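Local coordinates for La-related protein 7 homolog (Schizosaccharomyces pombe, PDB 6TZN) that binds telomerase RNA ter1 and promotes its assembly with the catalytic subunit trt1, and whose C-terminal xRRM domain is described here, at residues L13-L19 with F101-I107; F36-T40 with H68-N74. All blocks are in the same frame, centred on the assembly; numbering follows the deposited sequence.

Contact 1. Residues L13-L19 with F101-I107; sequences LTRIKNL and FLIAELI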
ATOM      1  N   LEU A  13       6.465  -3.638  -6.573  1.00 17.59           N
ATOM      2  CA  LEU A  13       5.532  -2.513  -6.560  1.00 16.68           C
ATOM      3  C   LEU A  13       4.119  -2.984  -6.253  1.00 16.71           C
ATOM      4  O   LEU A  13       3.612  -3.901  -6.907  1.00 18.85           O
ATOM      5  CB  LEU A  13       5.519  -1.815  -7.921  1.00 18.05           C
ATOM      6  CG  LEU A  13       6.856  -1.402  -8.526  1.00 18.83           C
ATOM      7  CD1 LEU A  13       6.623  -0.826  -9.916  1.00 20.61           C
ATOM      8  CD2 LEU A  13       7.565  -0.390  -7.626  1.00 21.62           C
ATOM      9  N   THR A  14       3.469  -2.341  -5.284  1.00 16.21           N
ATOM     10  CA  THR A  14       2.060  -2.588  -5.004  1.00 16.29           C
ATOM     11  C   THR A  14       1.285  -1.283  -5.089  1.00 16.52           C
ATOM     12  O   THR A  14       1.685  -0.274  -4.500  1.00 18.04           O
ATOM     13  CB  THR A  14       1.824  -3.217  -3.621  1.00 17.56           C
ATOM     14  OG1 THR A  14       2.206  -2.299  -2.587  1.00 17.32           O
ATOM     15  CG2 THR A  14       2.590  -4.528  -3.484  1.00 18.58           C
ATOM     16  N   ARG A  15       0.173  -1.306  -5.806  1.00 16.88           N
ATOM     17  CA  ARG A  15      -0.757  -0.192  -5.785  1.00 17.42           C
ATOM     18  C   ARG A  15      -1.708  -0.396  -4.617  1.00 16.81           C
ATOM     19  O   ARG A  15      -2.258  -1.488  -4.444  1.00 19.29           O
ATOM     20  CB  ARG A  15      -1.551  -0.140  -7.085  1.00 20.99           C
ATOM     21  CG  ARG A  15      -2.681   0.878  -7.051  1.00 26.34           C
ATOM     22  CD  ARG A  15      -3.366   0.987  -8.392  1.00 32.78           C
ATOM     23  NE  ARG A  15      -2.609   1.848  -9.290  1.00 41.32           N
ATOM     24  CZ  ARG A  15      -1.894   1.409 -10.318  1.00 42.83           C
ATOM     25  NH1 ARG A  15      -1.840   0.112 -10.589  1.00 43.68           N
ATOM     26  NH2 ARG A  15      -1.236   2.273 -11.078  1.00 46.92           N
ATOM     27  N   ILE A  16      -1.873   0.637  -3.799  1.00 16.53           N
ATOM     28  CA  ILE A  16      -2.862   0.649  -2.729  1.00 16.39           C
ATOM     29  C   ILE A  16      -4.016   1.522  -3.187  1.00 16.57           C
ATOM     30  O   ILE A  16      -3.799   2.666  -3.602  1.00 18.79           O
ATOM     31  CB  ILE A  16      -2.268   1.196  -1.418  1.00 17.58           C
ATOM     32  CG1 ILE A  16      -0.928   0.530  -1.091  1.00 20.39           C
ATOM     33  CG2 ILE A  16      -3.280   1.054  -0.283  1.00 20.12           C
ATOM     34  CD1 ILE A  16      -1.026  -0.953  -0.858  1.00 20.11           C
ATOM     35  N   LYS A  17      -5.231   0.989  -3.141  1.00 16.04           N
ATOM     36  CA  LYS A  17      -6.418   1.716  -3.565  1.00 16.03           C
ATOM     37  C   LYS A  17      -7.370   1.928  -2.397  1.00 16.35           C
ATOM     38  O   LYS A  17      -7.401   1.143  -1.442  1.00 16.83           O
ATOM     39  CB  LYS A  17      -7.166   0.969  -4.675  1.00 19.53           C
ATOM     40  CG  LYS A  17      -6.352   0.819  -5.946  1.00 23.94           C
ATOM     41  CD  LYS A  17      -7.202   0.337  -7.103  1.00 33.45           C
ATOM     42  CE  LYS A  17      -7.684  -1.081  -6.890  1.00 39.65           C
ATOM     43  NZ  LYS A  17      -8.549  -1.513  -8.022  1.00 44.02           N
ATOM     44  N   ASN A  18      -8.165   3.000  -2.508  1.00 15.94           N
ATOM     45  CA  ASN A  18      -9.202   3.366  -1.543  1.00 16.41           C
ATOM     46  C   ASN A  18      -8.639   3.946  -0.249  1.00 15.86           C
ATOM     47  O   ASN A  18      -9.262   3.848   0.810  1.00 17.83           O
ATOM     48  CB  ASN A  18     -10.207   2.238  -1.305  1.00 18.28           C
ATOM     49  CG  ASN A  18     -10.833   1.772  -2.592  1.00 18.89           C
ATOM     50  OD1 ASN A  18     -11.270   2.588  -3.409  1.00 21.33           O
ATOM     51  ND2 ASN A  18     -10.870   0.461  -2.796  1.00 20.66           N
ATOM     52  N   LEU A  19      -7.475   4.584  -0.337  1.00 15.53           N
ATOM     53  CA  LEU A  19      -6.998   5.408   0.762  1.00 15.20           C
ATOM     54  C   LEU A  19      -7.917   6.612   0.947  1.00 15.84           C
ATOM     55  O   LEU A  19      -8.561   7.081   0.001  1.00 16.80           O
ATOM     56  CB  LEU A  19      -5.594   5.922   0.452  1.00 16.32           C
ATOM     57  CG  LEU A  19      -4.500   4.855   0.434  1.00 16.76           C
ATOM     58  CD1 LEU A  19      -3.269   5.367  -0.290  1.00 20.05           C
ATOM     59  CD2 LEU A  19      -4.165   4.431   1.858  1.00 17.35           C
ATOM     60  N   PHE A 101     -13.270  -0.793   0.977  1.00 26.77           N
ATOM     61  CA  PHE A 101     -12.155  -1.521   1.574  1.00 20.92           C
ATOM     62  C   PHE A 101     -10.840  -1.194   0.871  1.00 17.36           C
ATOM     63  O   PHE A 101     -10.775  -1.104  -0.357  1.00 20.06           O
ATOM     64  CB  PHE A 101     -12.394  -3.031   1.504  1.00 26.04           C
ATOM     65  CG  PHE A 101     -13.474  -3.524   2.421  1.00 28.55           C
ATOM     66  CD1 PHE A 101     -13.284  -3.546   3.792  1.00 27.59           C
ATOM     67  CD2 PHE A 101     -14.676  -3.982   1.908  1.00 34.34           C
ATOM     68  CE1 PHE A 101     -14.280  -4.009   4.636  1.00 30.46           C
ATOM     69  CE2 PHE A 101     -15.675  -4.444   2.747  1.00 35.03           C
ATOM     70  CZ  PHE A 101     -15.475  -4.460   4.109  1.00 31.96           C
ATOM     71  N   LEU A 102      -9.787  -1.027   1.663  1.00 16.27           N
ATOM     72  CA  LEU A 102      -8.443  -0.921   1.116  1.00 16.47           C
ATOM     73  C   LEU A 102      -8.084  -2.175   0.316  1.00 16.51           C
ATOM     74  O   LEU A 102      -8.344  -3.308   0.743  1.00 18.15           O
ATOM     75  CB  LEU A 102      -7.443  -0.724   2.255  1.00 15.38           C
ATOM     76  CG  LEU A 102      -7.522   0.663   2.906  1.00 16.86           C
ATOM     77  CD1 LEU A 102      -6.942   0.643   4.302  1.00 18.48           C
ATOM     78  CD2 LEU A 102      -6.792   1.681   2.040  1.00 19.76           C
ATOM     79  N   ILE A 103      -7.462  -1.962  -0.844  1.00 16.71           N
ATOM     80  CA  ILE A 103      -7.066  -3.015  -1.770  1.00 18.78           C
ATOM     81  C   ILE A 103      -5.598  -2.810  -2.114  1.00 17.68           C
ATOM     82  O   ILE A 103      -5.149  -1.673  -2.286  1.00 19.92           O
ATOM     83  CB  ILE A 103      -7.912  -2.938  -3.060  1.00 23.26           C
ATOM     84  CG1 ILE A 103      -9.366  -3.311  -2.773  1.00 27.26           C
ATOM     85  CG2 ILE A 103      -7.314  -3.815  -4.175  1.00 28.03           C
ATOM     86  CD1 ILE A 103     -10.274  -3.104  -3.953  1.00 30.67           C
ATOM     87  N   ALA A 104      -4.846  -3.903  -2.217  1.00 18.15           N
ATOM     88  CA  ALA A 104      -3.467  -3.855  -2.689  1.00 18.41           C
ATOM     89  C   ALA A 104      -3.310  -4.802  -3.870  1.00 19.44           C
ATOM     90  O   ALA A 104      -3.751  -5.955  -3.807  1.00 21.37           O
ATOM     91  CB  ALA A 104      -2.470  -4.209  -1.579  1.00 20.70           C
ATOM     92  N   GLU A 105      -2.681  -4.319  -4.936  1.00 18.34           N
ATOM     93  CA  GLU A 105      -2.472  -5.092  -6.155  1.00 19.84           C
ATOM     94  C   GLU A 105      -1.017  -4.985  -6.584  1.00 19.29           C
ATOM     95  O   GLU A 105      -0.434  -3.898  -6.558  1.00 19.23           O
ATOM     96  CB  GLU A 105      -3.342  -4.564  -7.308  1.00 25.06           C
ATOM     97  CG  GLU A 105      -4.804  -4.339  -6.973  1.00 33.53           C
ATOM     98  CD  GLU A 105      -5.565  -3.672  -8.106  1.00 38.96           C
ATOM     99  OE1 GLU A 105      -6.791  -3.893  -8.207  1.00 41.98           O
ATOM    100  OE2 GLU A 105      -4.941  -2.927  -8.896  1.00 40.00           O
ATOM    101  N   LEU A 106      -0.443  -6.109  -7.003  1.00 18.94           N
ATOM    102  CA  LEU A 106       0.911  -6.105  -7.531  1.00 20.06           C
ATOM    103  C   LEU A 106       0.905  -5.483  -8.920  1.00 20.15           C
ATOM    104  O   LEU A 106       0.062  -5.822  -9.758  1.00 24.78           O
ATOM    105  CB  LEU A 106       1.434  -7.538  -7.602  1.00 24.06           C
ATOM    106  CG  LEU A 106       2.929  -7.703  -7.879  1.00 25.86           C
ATOM    107  CD1 LEU A 106       3.758  -7.266  -6.680  1.00 25.62           C
ATOM    108  CD2 LEU A 106       3.226  -9.158  -8.252  1.00 30.12           C
ATOM    109  N   ILE A 107       1.831  -4.562  -9.162  1.00 19.69           N
ATOM    110  CA  ILE A 107       1.968  -3.924 -10.464  1.00 20.24           C
ATOM    111  C   ILE A 107       2.935  -4.753 -11.299  1.00 21.20           C
ATOM    112  O   ILE A 107       4.046  -5.061 -10.853  1.00 23.15           O
ATOM    113  CB  ILE A 107       2.461  -2.475 -10.313  1.00 21.20           C
ATOM    114  CG1 ILE A 107       1.462  -1.654  -9.487  1.00 22.79           C
ATOM    115  CG2 ILE A 107       2.668  -1.832 -11.678  1.00 22.90           C
ATOM    116  CD1 ILE A 107       1.905  -0.224  -9.217  1.00 23.61           C
TER
HETATM  117  O   HOH W   1       6.099  -4.959  -9.127  1.00 21.84           O
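Central strand 13-17 of the xRRM sheet pairs here with edge strand 103-106, the pairing of the first and last strands of an RRM sheet, and Arg15 lies opposite Glu105 as Lys17 does opposite Ile103, both as antiparallel hydrogen-bonded pairs. Arg15 N donates to Glu105 O at 2.8 Å, and Glu105 N returns the bond to Arg15 O. The same exchange joins Lys17 and Ile103, but unevenly: Lys17 N sits 2.8 Å from Ile103 O, whereas Ile103 N is 3.2 Å from Lys17 O. Ile107 N adds a bond to Leu13 O, and water 1 bridges Leu13 N and Ile107 O.

The two faces differ. Thr14, Ile16, Ala104 and Leu106 point to the face packed by helix 66-78; there Ile16 CD1 meets Ala104 CB at 3.6 Å, and Thr14 OG1 turns to Trp63 instead of across the pair. On the other face, the face that carries RNA in canonical RRMs, here contacted by helix 109-119, Lys17 bends at chi3 (-67°) and brings NZ to Glu105 OE1 at 3.0 Å, a salt bridge in which NZ meets the oxygen from above the carboxylate plane (51° out of it). Arg15 leads away from this pair, toward Ile107, and its NH2 forms a salt bridge with Glu111 of helix 109-119, while Ile107 CD1 lies over one face of its guanidinium. That contact probably limits how the flat group can turn. Past the last bridge, Leu102 CD2 packs against Leu19 CD2, the two side chains crossing at about a right angle. Beyond the last paired residues, Asn18 ND2 donates to Phe101 O at 2.9 Å, with the oxygen 22° out of the amide plane.

Contact 2. Residues F36-T40 with H68-N74; sequences FSRQT and HAETCIN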
ATOM      1  N   PHE A  36       0.908  -4.861   8.021  1.00 21.20           N
ATOM      2  CA  PHE A  36       1.969  -5.832   7.761  1.00 25.31           C
ATOM      3  C   PHE A  36       2.273  -6.651   9.006  1.00 25.37           C
ATOM      4  O   PHE A  36       2.432  -7.875   8.931  1.00 28.13           O
ATOM      5  CB  PHE A  36       3.219  -5.057   7.319  1.00 25.23           C
ATOM      6  CG  PHE A  36       4.272  -5.876   6.606  1.00 24.21           C
ATOM      7  CD1 PHE A  36       5.137  -6.691   7.322  1.00 25.44           C
ATOM      8  CD2 PHE A  36       4.445  -5.773   5.232  1.00 28.09           C
ATOM      9  CE1 PHE A  36       6.132  -7.415   6.677  1.00 26.65           C
ATOM     10  CE2 PHE A  36       5.431  -6.488   4.583  1.00 25.74           C
ATOM     11  CZ  PHE A  36       6.274  -7.317   5.306  1.00 28.05           C
ATOM     12  N   SER A  37       2.338  -5.998  10.170  1.00 27.19           N
ATOM     13  CA  SER A  37       2.701  -6.701  11.395  1.00 29.00           C
ATOM     14  C   SER A  37       1.649  -7.718  11.823  1.00 27.60           C
ATOM     15  O   SER A  37       1.991  -8.688  12.511  1.00 32.05           O
ATOM     16  CB  SER A  37       2.989  -5.709  12.524  1.00 36.60           C
ATOM     17  OG  SER A  37       1.804  -5.099  12.994  1.00 39.34           O
ATOM     18  N   ARG A  38       0.386  -7.528  11.432  1.00 24.66           N
ATOM     19  CA  ARG A  38      -0.636  -8.542  11.679  1.00 25.20           C
ATOM     20  C   ARG A  38      -0.547  -9.710  10.710  1.00 26.58           C
ATOM     21  O   ARG A  38      -1.087 -10.779  11.004  1.00 32.96           O
ATOM     22  CB  ARG A  38      -2.042  -7.939  11.589  1.00 25.66           C
ATOM     23  CG  ARG A  38      -2.582  -7.391  12.894  1.00 26.41           C
ATOM     24  CD  ARG A  38      -2.149  -5.971  13.109  1.00 29.96           C
ATOM     25  NE  ARG A  38      -2.316  -5.581  14.497  1.00 25.84           N
ATOM     26  CZ  ARG A  38      -1.592  -4.645  15.091  1.00 25.85           C
ATOM     27  NH1 ARG A  38      -0.668  -3.991  14.393  1.00 24.76           N
ATOM     28  NH2 ARG A  38      -1.797  -4.367  16.374  1.00 27.01           N
ATOM     29  N   GLN A  39       0.124  -9.535   9.573  1.00 24.86           N
ATOM     30  CA  GLN A  39       0.258 -10.590   8.578  1.00 26.70           C
ATOM     31  C   GLN A  39       1.445 -11.498   8.865  1.00 30.84           C
ATOM     32  O   GLN A  39       1.370 -12.713   8.635  1.00 34.07           O
ATOM     33  CB  GLN A  39       0.386  -9.967   7.182  1.00 26.40           C
ATOM     34  CG  GLN A  39       0.243 -10.946   6.038  1.00 32.98           C
ATOM     35  CD  GLN A  39      -1.137 -11.576   5.986  1.00 36.44           C
ATOM     36  OE1 GLN A  39      -2.100 -11.047   6.555  1.00 36.23           O
ATOM     37  NE2 GLN A  39      -1.246 -12.698   5.291  1.00 42.02           N
ATOM     38  N   THR A  40       2.536 -10.937   9.381  1.00 32.21           N
ATOM     39  CA  THR A  40       3.705 -11.734   9.714  1.00 37.89           C
ATOM     40  C   THR A  40       4.553 -10.977  10.725  1.00 39.82           C
ATOM     41  O   THR A  40       4.599  -9.743  10.726  1.00 38.99           O
ATOM     42  CB  THR A  40       4.535 -12.067   8.468  1.00 39.75           C
ATOM     43  OG1 THR A  40       5.618 -12.932   8.834  1.00 42.78           O
ATOM     44  CG2 THR A  40       5.099 -10.803   7.837  1.00 40.65           C
ATOM     45  N   HIS A  68       8.409  -8.647   0.675  1.00 20.59           N
ATOM     46  CA  HIS A  68       7.631  -7.602   1.338  1.00 18.87           C
ATOM     47  C   HIS A  68       6.375  -7.267   0.542  1.00 17.55           C
ATOM     48  O   HIS A  68       5.284  -7.132   1.108  1.00 18.42           O
ATOM     49  CB  HIS A  68       8.475  -6.338   1.507  1.00 19.70           C
ATOM     50  CG  HIS A  68       9.560  -6.449   2.532  1.00 23.86           C
ATOM     51  ND1 HIS A  68      10.870  -6.719   2.204  1.00 27.42           N
ATOM     52  CD2 HIS A  68       9.534  -6.295   3.877  1.00 26.39           C
ATOM     53  CE1 HIS A  68      11.602  -6.745   3.303  1.00 26.79           C
ATOM     54  NE2 HIS A  68      10.816  -6.486   4.332  1.00 27.71           N
ATOM     55  N   ALA A  69       6.517  -7.119  -0.779  1.00 17.57           N
ATOM     56  CA  ALA A  69       5.363  -6.791  -1.610  1.00 17.60           C
ATOM     57  C   ALA A  69       4.311  -7.889  -1.546  1.00 17.87           C
ATOM     58  O   ALA A  69       3.111  -7.605  -1.448  1.00 18.01           O
ATOM     59  CB  ALA A  69       5.792  -6.535  -3.056  1.00 17.23           C
ATOM     60  N   GLU A  70       4.741  -9.153  -1.591  1.00 19.60           N
ATOM     61  CA  GLU A  70       3.795 -10.262  -1.494  1.00 21.27           C
ATOM     62  C   GLU A  70       3.087 -10.271  -0.146  1.00 19.95           C
ATOM     63  O   GLU A  70       1.882 -10.548  -0.069  1.00 20.48           O
ATOM     64  CB  GLU A  70       4.539 -11.581  -1.703  1.00 25.45           C
ATOM     65  CG  GLU A  70       3.629 -12.794  -1.847  1.00 33.59           C
ATOM     66  CD  GLU A  70       4.401 -14.072  -2.099  1.00 48.91           C
ATOM     67  OE1 GLU A  70       5.435 -14.286  -1.429  1.00 52.22           O
ATOM     68  OE2 GLU A  70       3.976 -14.862  -2.967  1.00 57.52           O
ATOM     69  N   THR A  71       3.823  -9.982   0.930  1.00 19.11           N
ATOM     70  CA  THR A  71       3.209  -9.929   2.252  1.00 19.69           C
ATOM     71  C   THR A  71       2.138  -8.844   2.304  1.00 18.86           C
ATOM     72  O   THR A  71       1.066  -9.036   2.891  1.00 19.29           O
ATOM     73  CB  THR A  71       4.290  -9.678   3.306  1.00 21.72           C
ATOM     74  OG1 THR A  71       5.247 -10.746   3.284  1.00 25.08           O
ATOM     75  CG2 THR A  71       3.684  -9.555   4.697  1.00 23.73           C
ATOM     76  N   CYS A  72       2.417  -7.692   1.690  1.00 19.13           N
ATOM     77  CA  CYS A  72       1.434  -6.616   1.630  1.00 18.45           C
ATOM     78  C   CYS A  72       0.171  -7.071   0.905  1.00 17.76           C
ATOM     79  O   CYS A  72      -0.952  -6.849   1.383  1.00 18.48           O
ATOM     80  CB  CYS A  72       2.058  -5.411   0.930  1.00 18.14           C
ATOM     81  SG  CYS A  72       0.914  -4.053   0.648  1.00 20.10           S
ATOM     82  N   ILE A  73       0.332  -7.705  -0.259  1.00 18.62           N
ATOM     83  CA  ILE A  73      -0.826  -8.181  -1.014  1.00 18.78           C
ATOM     84  C   ILE A  73      -1.653  -9.146  -0.176  1.00 19.25           C
ATOM     85  O   ILE A  73      -2.885  -9.039  -0.101  1.00 20.19           O
ATOM     86  CB  ILE A  73      -0.382  -8.827  -2.339  1.00 20.47           C
ATOM     87  CG1 ILE A  73       0.373  -7.822  -3.210  1.00 23.76           C
ATOM     88  CG2 ILE A  73      -1.587  -9.400  -3.075  1.00 23.16           C
ATOM     89  CD1 ILE A  73      -0.390  -6.572  -3.477  1.00 25.16           C
ATOM     90  N   ASN A  74      -0.986 -10.101   0.480  1.00 19.62           N
ATOM     91  CA  ASN A  74      -1.703 -11.085   1.286  1.00 20.97           C
ATOM     92  C   ASN A  74      -2.420 -10.421   2.453  1.00 18.80           C
ATOM     93  O   ASN A  74      -3.544 -10.802   2.802  1.00 20.59           O
ATOM     94  CB  ASN A  74      -0.733 -12.150   1.798  1.00 23.90           C
ATOM     95  CG  ASN A  74      -0.206 -13.037   0.689  1.00 25.10           C
ATOM     96  OD1 ASN A  74      -0.806 -13.130  -0.379  1.00 28.81           O
ATOM     97  ND2 ASN A  74       0.923 -13.698   0.941  1.00 29.40           N
TER
HETATM   98  O   HOH W   2       1.809 -13.415   3.902  1.00 42.80           O
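Phe36 and Thr71 carry the apolar part of this helix-helix contact through a CH-pi interaction: the Thr71 methyl CG2 stands over one face of the Phe36 ring, 3.6 Å from its centroid and 17° off the ring normal. Phe36 CG is anti to the backbone N (chi1 -162°), which extends the ring toward helix 66-78. Thr71 turns its methyl to the ring while OG1 bonds back to Leu67 O in its own helix. The same methyl also meets Thr40 CG2 at 3.7 Å. An alanine in place of Phe36 would remove the ring and is likely to leave the Thr71 methyl and the His68 ring without their aromatic neighbour, opening a gap between the helices.

At the ring's edge, Phe36 CE2 lies 3.5 Å from His68 O, near the ring plane. The imidazole approaches obliquely, its CD2 3.7 Å from Phe36 CZ, and its ND1 is tied to Thr65.

Polar side chains border the contact. The Gln39 chain, bent at chi2 (64°), runs antiparallel alongside Thr71 and brings NE2 to 3.6 Å from Asn74 CB. Water 2 links the two amides, accepting from Asn74 ND2 at 3.1 Å and only weakly from Gln39 NE2, while Asn74 OD1 is bonded to Arg77. Helices 25-39 and 66-78 thus meet mainly through side-chain packing, as the two helices on one face of the β-sheet do in the βαββαβ RRM fold.

How the contacts relate
From the N terminus, strand 13-17 comes first, and helix 25-39 follows it, ending in the first segment of contact 2. The chain then makes strands 47-51 and 58-63 before helix 66-78 returns to close contact 2. Contact 1 closes much later, when strand 103-106 pairs with strand 13-17, so its larger loop encloses that of contact 2 and the two do not cross. Contact 1 joins strands within the sheet, contact 2 the two helices on its back. They touch through Ile73 of helix 66-78: Ile73 CD1 lies 3.4 Å from Ala104 O. The same methyl packs on Thr14 CG2, so that the helix packs on both strands of the 13-17/103-106 pair.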